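PDB 5TX7: D-isomer specific 2-hydroxyacid dehydrogenase family protein from Desulfovibrio vulgaris, which probably interconverts D-2-hydroxyacids and 2-oxoacids with NAD as cofactor. Local coordinates for residues 120-123 / 124-128. Sequence-based numbering, arbitrary orientation.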
loop_
_atom_site.group_PDB
_atom_site.type_symbol
_atom_site.label_atom_id
_atom_site.label_comp_id
_atom_site.label_asym_id
_atom_site.label_seq_id
_atom_site.Cartn_x
_atom_site.Cartn_y
_atom_site.Cartn_z
ATOM N N LEU A 120 3.084 7.066 10.005
ATOM C CA LEU A 120 2.790 7.804 11.237
ATOM C C LEU A 120 3.025 6.920 12.467
ATOM O O LEU A 120 3.776 7.278 13.347
ATOM C CB LEU A 120 1.364 8.352 11.237
ATOM C CG LEU A 120 0.878 8.991 12.542
ATOM C CD1 LEU A 120 1.756 10.173 12.926
ATOM C CD2 LEU A 120 -0.574 9.435 12.425
ATOM N N HIS A 121 2.413 5.749 12.504
ATOM C CA HIS A 121 2.567 4.852 13.655
ATOM C C HIS A 121 3.997 4.353 13.873
ATOM O O HIS A 121 4.410 4.121 15.019
ATOM C CB HIS A 121 1.611 3.677 13.558
ATOM C CG HIS A 121 0.186 4.082 13.684
ATOM N ND1 HIS A 121 -0.599 4.344 12.588
ATOM C CD2 HIS A 121 -0.593 4.307 14.767
ATOM C CE1 HIS A 121 -1.804 4.694 12.985
ATOM N NE2 HIS A 121 -1.830 4.680 14.302
ATOM N N ASP A 122 4.740 4.189 12.784
ATOM C CA ASP A 122 6.179 3.923 12.864
ATOM C C ASP A 122 6.930 5.067 13.560
ATOM O O ASP A 122 7.765 4.830 14.440
ATOM C CB ASP A 122 6.740 3.666 11.465
ATOM C CG ASP A 122 8.235 3.437 11.463
ATOM O OD1 ASP A 122 8.658 2.287 11.686
ATOM O OD2 ASP A 122 8.982 4.393 11.194
ATOM N N HIS A 123 6.599 6.296 13.179
ATOM C CA HIS A 123 7.172 7.487 13.797
ATOM C C HIS A 123 6.844 7.569 15.288
ATOM O O HIS A 123 7.697 7.923 16.097
ATOM C CB HIS A 123 6.695 8.745 13.060
ATOM C CG HIS A 123 7.037 10.020 13.752
ATOM N ND1 HIS A 123 8.188 10.724 13.477
ATOM C CD2 HIS A 123 6.386 10.713 14.715
ATOM C CE1 HIS A 123 8.231 11.801 14.241
ATOM N NE2 HIS A 123 7.153 11.813 15.006
ATOM N N ARG A 124 5.615 7.226 15.647
ATOM C CA ARG A 124 5.164 7.290 17.034
ATOM C C ARG A 124 5.858 6.231 17.879
ATOM O O ARG A 124 6.283 6.526 18.988
ATOM C CB ARG A 124 3.645 7.142 17.108
ATOM C CG ARG A 124 2.884 8.266 16.391
ATOM C CD ARG A 124 2.879 9.565 17.163
ATOM N NE ARG A 124 2.288 9.372 18.491
ATOM C CZ ARG A 124 2.848 9.687 19.667
ATOM N NH1 ARG A 124 4.047 10.281 19.764
ATOM N NH2 ARG A 124 2.167 9.428 20.781
ATOM N N ILE A 125 6.006 5.018 17.352
ATOM C CA ILE A 125 6.825 3.985 18.014
ATOM C C ILE A 125 8.227 4.514 18.329
ATOM O O ILE A 125 8.715 4.322 19.437
ATOM C CB ILE A 125 6.931 2.680 17.181
ATOM C CG1 ILE A 125 5.600 1.925 17.224
ATOM C CG2 ILE A 125 8.033 1.750 17.698
ATOM C CD1 ILE A 125 5.460 0.882 16.136
ATOM N N ARG A 126 8.846 5.190 17.363
ATOM C CA ARG A 126 10.207 5.726 17.500
ATOM C C ARG A 126 10.306 6.883 18.501
ATOM O O ARG A 126 11.370 7.106 19.083
ATOM C CB ARG A 126 10.763 6.143 16.130
ATOM C CG ARG A 126 11.040 4.943 15.229
ATOM C CD ARG A 126 11.523 5.329 13.843
ATOM N NE ARG A 126 11.325 4.217 12.916
ATOM C CZ ARG A 126 12.048 3.094 12.878
ATOM N NH1 ARG A 126 13.087 2.904 13.691
ATOM N NH2 ARG A 126 11.745 2.143 11.993
ATOM N N ALA A 127 9.199 7.601 18.700
ATOM C CA ALA A 127 9.068 8.586 19.786
ATOM C C ALA A 127 8.647 7.962 21.140
ATOM O O ALA A 127 8.362 8.696 22.090
ATOM C CB ALA A 127 8.081 9.673 19.381
ATOM N N GLY A 128 8.578 6.627 21.219
ATOM C CA GLY A 128 8.266 5.910 22.457
ATOM C C GLY A 128 6.789 5.744 22.786
ATOM O O GLY A 128 6.433 5.545 23.951
#
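D122 and R126 form an i to i+4 salt bridge on the last turns of helix 118-126, which lies at the chain's periphery, within the NAD-binding domain just before helix 129-132, and packs against the second subunit. R126 NE reaches D122 OD2 at 2.9 Å in a nearly straight bond (171°); the oxygen lies at the edge of the guanidinium, in its plane, whereas NE meets the carboxylate from above its plane. A second, weak bond runs from R126 NH2 to D122 OD1 at 3.1 Å, the two flat groups being turned 58° apart. With R126 extended from CG to NE (chi3 -160°), the guanidinium reaches the carboxylate. D122 OD1 also accepts a hydrogen bond from I283 N of the second subunit, so the salt bridge belongs to the dimer interface. The helix closes in a Schellman motif: G128, with positive phi, is the C-prime residue, its N bonded to I125 O at 2.9 Å, and A129 N is paired with R124 O. On another side of the helix L120 and R124 lie side by side, L120 CD1 to R124 CG 4.1 Å, and R124, bent at chi2 and chi3, carries NE to a salt bridge with D140.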